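Local structure of pantothenate synthetase (Francisella tularensis subsp. tularensis, 3N8H) at residues Ile40-Lys45 / Ile174-Gln179; Ser183-Pro186 / Arg190-Asn193. The protein probably catalyses the ATP-dependent condensation of pantoate with beta-alanine to pantothenate, passing through a pantoyl-adenylate intermediate. All blocks are in the same frame, centred on the assembly; numbering follows the deposited sequence.

How the interactions relate
Both interactions lie beside the nucleotide site. The second segment of interaction 1 ends strand 172-176 and leads into the connection that carries both segments of interaction 2. In interaction 1, helix residues 40-45 pack on 174-179, where Gln-179 reads the adenine edge of AMP and Leu-42 lies against its ribose. A few residues later, interaction 2 ties 183-186 to 190-193, whose Arg-190 reaches the bound proline. The two centres are 16 Å apart, and the contacts meet where Thr-178 CG2 packs on Pro-186 CB at 4.1 Å. Pro-186 stands about 5 Å from AMP, whereas Leu-42 is about 10 Å from the proline, side chain to ligand in both cases.

Interaction 1 of 2, residues Ile40-Lys45 / Ile174-Gln179. With AMP (adenosine monophosphate), chain D.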
loop_
_atom_site.group_PDB
_atom_site.type_symbol
_atom_site.label_atom_id
_atom_site.label_comp_id
_atom_site.label_asym_id
_atom_site.label_seq_id
_atom_site.Cartn_x
_atom_site.Cartn_y
_atom_site.Cartn_z
ATOM N N ILE A 40 -8.396 -5.843 -26.282
ATOM C CA ILE A 40 -7.676 -6.669 -27.225
ATOM C C ILE A 40 -6.436 -5.946 -27.756
ATOM O O ILE A 40 -5.397 -6.570 -27.990
ATOM C CB ILE A 40 -8.584 -7.096 -28.377
ATOM C CG1 ILE A 40 -9.645 -8.077 -27.860
ATOM C CG2 ILE A 40 -7.767 -7.731 -29.495
ATOM C CD1 ILE A 40 -10.667 -8.507 -28.947
ATOM N N SER A 41 -6.525 -4.615 -27.883
ATOM C CA SER A 41 -5.393 -3.877 -28.428
ATOM C C SER A 41 -4.265 -3.912 -27.423
ATOM O O SER A 41 -3.099 -4.031 -27.796
ATOM C CB SER A 41 -5.766 -2.441 -28.794
ATOM O OG SER A 41 -6.161 -1.718 -27.649
ATOM N N LEU A 42 -4.605 -3.824 -26.139
ATOM C CA LEU A 42 -3.572 -3.909 -25.105
ATOM C C LEU A 42 -2.893 -5.282 -25.141
ATOM O O LEU A 42 -1.659 -5.400 -25.057
ATOM C CB LEU A 42 -4.136 -3.631 -23.716
ATOM C CG LEU A 42 -4.209 -2.170 -23.226
ATOM C CD1 LEU A 42 -4.919 -1.262 -24.216
ATOM C CD2 LEU A 42 -4.900 -2.100 -21.880
ATOM N N ILE A 43 -3.702 -6.317 -25.261
ATOM C CA ILE A 43 -3.157 -7.678 -25.330
ATOM C C ILE A 43 -2.208 -7.870 -26.500
ATOM O O ILE A 43 -1.140 -8.453 -26.338
ATOM C CB ILE A 43 -4.256 -8.721 -25.328
ATOM C CG1 ILE A 43 -4.901 -8.742 -23.940
ATOM C CG2 ILE A 43 -3.673 -10.116 -25.613
ATOM C CD1 ILE A 43 -6.374 -9.146 -23.967
ATOM N N LYS A 44 -2.589 -7.350 -27.661
ATOM C CA LYS A 44 -1.752 -7.433 -28.852
ATOM C C LYS A 44 -0.432 -6.686 -28.671
ATOM O O LYS A 44 0.625 -7.160 -29.074
ATOM C CB LYS A 44 -2.513 -6.915 -30.064
ATOM C CG LYS A 44 -3.534 -7.897 -30.592
ATOM C CD LYS A 44 -4.269 -7.343 -31.790
ATOM C CE LYS A 44 -5.018 -8.456 -32.512
ATOM N NZ LYS A 44 -5.983 -7.865 -33.487
ATOM N N LYS A 45 -0.497 -5.520 -28.045
ATOM C CA LYS A 45 0.711 -4.786 -27.755
ATOM C C LYS A 45 1.640 -5.584 -26.827
ATOM O O LYS A 45 2.835 -5.739 -27.112
ATOM C CB LYS A 45 0.365 -3.432 -27.139
ATOM C CG LYS A 45 1.559 -2.513 -26.973
ATOM C CD LYS A 45 2.102 -2.041 -28.322
ATOM C CE LYS A 45 3.353 -1.178 -28.134
ATOM N NZ LYS A 45 4.196 -1.093 -29.369
ATOM N N ILE A 174 3.356 0.889 -20.030
ATOM C CA ILE A 174 3.086 1.209 -21.425
ATOM C C ILE A 174 1.629 1.707 -21.567
ATOM O O ILE A 174 0.691 0.955 -21.323
ATOM C CB ILE A 174 3.279 -0.034 -22.325
ATOM C CG1 ILE A 174 4.695 -0.615 -22.161
ATOM C CG2 ILE A 174 3.042 0.334 -23.790
ATOM C CD1 ILE A 174 4.922 -1.333 -20.832
ATOM N N VAL A 175 1.450 2.977 -21.933
ATOM C CA VAL A 175 0.110 3.545 -22.144
ATOM C C VAL A 175 -0.327 3.383 -23.601
ATOM O O VAL A 175 0.451 3.650 -24.516
ATOM C CB VAL A 175 0.081 5.043 -21.767
ATOM C CG1 VAL A 175 -1.339 5.586 -21.839
ATOM C CG2 VAL A 175 0.653 5.218 -20.371
ATOM N N CYS A 176 -1.576 2.975 -23.809
ATOM C CA CYS A 176 -2.059 2.601 -25.132
ATOM C C CYS A 176 -3.273 3.433 -25.550
ATOM O O CYS A 176 -4.104 3.746 -24.713
ATOM C CB CYS A 176 -2.423 1.109 -25.138
ATOM S SG CYS A 176 -1.022 0.003 -24.731
ATOM N N PRO A 177 -3.388 3.742 -26.856
ATOM C CA PRO A 177 -4.384 4.664 -27.397
ATOM C C PRO A 177 -5.777 4.114 -27.204
ATOM O O PRO A 177 -5.995 2.903 -27.277
ATOM C CB PRO A 177 -4.079 4.693 -28.910
ATOM C CG PRO A 177 -2.791 4.050 -29.086
ATOM C CD PRO A 177 -2.565 3.137 -27.919
ATOM N N THR A 178 -6.721 5.006 -26.986
ATOM C CA THR A 178 -8.121 4.631 -26.775
ATOM C C THR A 178 -8.760 4.125 -28.082
ATOM O O THR A 178 -8.769 4.823 -29.107
ATOM C CB THR A 178 -8.918 5.817 -26.219
ATOM O OG1 THR A 178 -8.427 6.129 -24.912
ATOM C CG2 THR A 178 -10.426 5.475 -26.117
ATOM N N GLN A 179 -9.256 2.895 -28.052
ATOM C CA GLN A 179 -9.936 2.344 -29.205
ATOM C C GLN A 179 -11.377 2.847 -29.226
ATOM O O GLN A 179 -12.037 2.878 -28.186
ATOM C CB GLN A 179 -9.914 0.810 -29.179
ATOM C CG GLN A 179 -8.514 0.221 -29.163
ATOM C CD GLN A 179 -7.670 0.753 -30.311
ATOM O OE1 GLN A 179 -7.913 0.437 -31.463
ATOM N NE2 GLN A 179 -6.705 1.603 -29.996
HETATM P P AMP D . -11.366 -2.180 -17.453
HETATM O O1P AMP D . -11.523 -3.665 -17.767
HETATM O O2P AMP D . -12.387 -1.261 -18.051
HETATM O O3P AMP D . -11.116 -1.911 -16.014
HETATM O "O5'" AMP D . -10.060 -1.775 -18.325
HETATM C "C5'" AMP D . -8.870 -2.564 -18.338
HETATM C "C4'" AMP D . -7.780 -1.849 -19.099
HETATM O "O4'" AMP D . -8.219 -1.656 -20.482
HETATM C "C3'" AMP D . -7.432 -0.456 -18.546
HETATM O "O3'" AMP D . -6.031 -0.195 -18.736
HETATM C "C2'" AMP D . -8.252 0.458 -19.447
HETATM O "O2'" AMP D . -7.818 1.807 -19.528
HETATM C "C1'" AMP D . -8.149 -0.270 -20.785
HETATM N N9 AMP D . -9.201 0.132 -21.726
HETATM C C8 AMP D . -10.528 0.163 -21.466
HETATM N N7 AMP D . -11.214 0.623 -22.550
HETATM C C5 AMP D . -10.305 0.918 -23.513
HETATM C C6 AMP D . -10.361 1.443 -24.894
HETATM N N6 AMP D . -11.550 1.758 -25.434
HETATM N N1 AMP D . -9.215 1.602 -25.580
HETATM C C2 AMP D . -8.029 1.302 -24.999
HETATM N N3 AMP D . -7.898 0.812 -23.748
HETATM C C4 AMP D . -8.986 0.596 -22.964
HETATM O O HOH W 1 -4.635 0.673 -27.786
#
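No direct hydrogen bond joins Ser-41 to the 174-179 segment; a single water does the polar work, donating to Ser-41 OG at 2.8 Å and to Pro-177 O at 2.7 Å. Ser-41 OG is also hydrogen-bonded to Gly-38 O, one turn back in its own helix. Its chi1 of 63° sets OG between the backbone N and the carbonyl carbon, where it also lies 3.4 Å from Gln-179 CG. The Gln-179 chain bends at chi2 (-54°), folding its amide back so that NE2 donates to Pro-177 O from above the carbonyl plane, 3.1 Å away. Two donors, the water and the amide, thus meet at that carbonyl oxygen, just before the backbone of Gln-179 that faces AMP. There Gln-179 N donates to N1 of the adenine at 2.8 Å and Gln-179 O accepts from N6 at 3.0 Å, a nearly straight pair that recognises the adenine edge.

Deeper in, Leu-42 forks: CD1 rests on Cys-176 CB at 3.6 Å, while CD2 lies 3.6 Å from O4' of the AMP ribose. At the margin, the CG of Lys-45 comes near Cys-176 SG. Helix 37-49 therefore packs against the end of strand 172-176, an edge strand, within this chain, of the parallel sheet, which is hydrogen-bonded on its inner side to strand 146-150.

Interaction 2 of 2, residues Ser183-Pro186 / Arg190-Asn193; sequences SGLP and RNKN. With PRO (proline), chain C.
Asn-191 and Pro-186 meet through a carboxamide and a carbonyl: Asn-191 ND2 donates to Pro-186 O at 3.2 Å. The donor lies in the carbonyl plane, but the bond is bent at the hydrogen (150°), and the oxygen sits 19° out of the amide plane of Asn-191. A water closes a small ring alongside, donating to Pro-186 O at 2.8 Å and to Asn-191 OD1 at 2.9 Å, so both ends of the amide are used and its rotation is fixed. With chi1 at -74°, CG of Asn-191 stands anti to the carbonyl carbon, which turns the amide toward the other segment. Leu-185 adds a looser touch, its methyl CD2 lying 4.2 Å from Asn-191 ND2.

Both segments belong to the long connection between strand 172-176 and helix 196-210, and 190-193 continues a 3-10 segment that begins earlier in the chain, with Asn-193 N bonded back to Arg-190 O. The bond from Asn-191 thus spans residues 187-189, part of the predicted ATP site, and closes a small loop. Helix 196-210 backs the 183-186 side: Leu-185 packs on Ala-202 and Tyr-206, and Pro-186 also meets Tyr-206.

From the same 3-10 segment, Arg-190 extends its chain to the bound proline, where NH1 and NH2 both donate to the ligand O, each at 2.9 Å, the oxygen lying at the guanidinium edge near its plane. NH2 has a second partner, a salt bridge to Asp-69, consistent with its holding the guanidinium in this orientation.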
loop_
_atom_site.group_PDB
_atom_site.type_symbol
_atom_site.label_atom_id
_atom_site.label_comp_id
_atom_site.label_asym_id
_atom_site.label_seq_id
_atom_site.Cartn_x
_atom_site.Cartn_y
_atom_site.Cartn_z
ATOM N N SER A 183 -18.143 6.209 -34.677
ATOM C CA SER A 183 -18.666 7.509 -34.256
ATOM C C SER A 183 -17.663 8.282 -33.408
ATOM O O SER A 183 -17.752 9.495 -33.296
ATOM C CB SER A 183 -19.978 7.336 -33.460
ATOM O OG SER A 183 -19.737 6.649 -32.240
ATOM N N GLY A 184 -16.709 7.570 -32.805
ATOM C CA GLY A 184 -15.781 8.166 -31.857
ATOM C C GLY A 184 -15.994 7.663 -30.432
ATOM O O GLY A 184 -15.100 7.754 -29.605
ATOM N N LEU A 185 -17.189 7.146 -30.143
ATOM C CA LEU A 185 -17.478 6.532 -28.847
ATOM C C LEU A 185 -16.433 5.486 -28.441
ATOM O O LEU A 185 -16.252 4.482 -29.137
ATOM C CB LEU A 185 -18.883 5.891 -28.889
ATOM C CG LEU A 185 -19.414 5.155 -27.660
ATOM C CD1 LEU A 185 -19.624 6.128 -26.493
ATOM C CD2 LEU A 185 -20.706 4.427 -28.010
ATOM N N PRO A 186 -15.759 5.713 -27.304
ATOM C CA PRO A 186 -14.778 4.775 -26.779
ATOM C C PRO A 186 -15.396 3.401 -26.558
ATOM O O PRO A 186 -16.542 3.289 -26.110
ATOM C CB PRO A 186 -14.425 5.359 -25.404
ATOM C CG PRO A 186 -14.825 6.749 -25.445
ATOM C CD PRO A 186 -15.950 6.875 -26.415
ATOM N N ARG A 190 -19.013 -1.509 -20.000
ATOM C CA ARG A 190 -20.347 -1.056 -19.619
ATOM C C ARG A 190 -21.228 -0.756 -20.842
ATOM O O ARG A 190 -22.464 -0.733 -20.734
ATOM C CB ARG A 190 -20.263 0.163 -18.681
ATOM C CG ARG A 190 -19.926 -0.187 -17.222
ATOM C CD ARG A 190 -19.891 1.091 -16.344
ATOM N NE ARG A 190 -19.387 0.844 -14.994
ATOM C CZ ARG A 190 -18.094 0.862 -14.668
ATOM N NH1 ARG A 190 -17.181 1.124 -15.593
ATOM N NH2 ARG A 190 -17.708 0.623 -13.420
ATOM N N ASN A 191 -20.598 -0.534 -22.001
ATOM C CA ASN A 191 -21.342 -0.344 -23.246
ATOM C C ASN A 191 -22.289 -1.523 -23.499
ATOM O O ASN A 191 -23.296 -1.376 -24.202
ATOM C CB ASN A 191 -20.405 -0.227 -24.471
ATOM C CG ASN A 191 -19.677 1.115 -24.564
ATOM O OD1 ASN A 191 -19.715 1.933 -23.643
ATOM N ND2 ASN A 191 -19.002 1.334 -25.691
ATOM N N LYS A 192 -21.938 -2.705 -22.979
ATOM C CA LYS A 192 -22.759 -3.897 -23.236
ATOM C C LYS A 192 -24.111 -3.770 -22.535
ATOM O O LYS A 192 -25.039 -4.510 -22.832
ATOM C CB LYS A 192 -22.043 -5.189 -22.817
ATOM C CG LYS A 192 -20.793 -5.491 -23.650
ATOM C CD LYS A 192 -19.691 -6.135 -22.822
ATOM C CE LYS A 192 -18.326 -5.942 -23.481
ATOM N NZ LYS A 192 -17.679 -7.243 -23.753
ATOM N N ASN A 193 -24.205 -2.816 -21.611
ATOM C CA ASN A 193 -25.440 -2.572 -20.876
ATOM C C ASN A 193 -26.336 -1.555 -21.571
ATOM O O ASN A 193 -27.468 -1.329 -21.148
ATOM C CB ASN A 193 -25.136 -2.142 -19.437
ATOM C CG ASN A 193 -24.704 -3.314 -18.563
ATOM O OD1 ASN A 193 -24.889 -4.481 -18.936
ATOM N ND2 ASN A 193 -24.118 -3.014 -17.407
HETATM N N PRO C . -12.694 0.570 -15.277
HETATM C CA PRO C . -12.562 0.542 -13.823
HETATM C C PRO C . -13.929 0.719 -13.161
HETATM O O PRO C . -14.906 1.019 -13.859
HETATM C CB PRO C . -11.667 1.750 -13.539
HETATM C CG PRO C . -10.818 1.865 -14.762
HETATM C CD PRO C . -11.689 1.438 -15.916
HETATM O O HOH W 2 -17.880 4.178 -23.762
#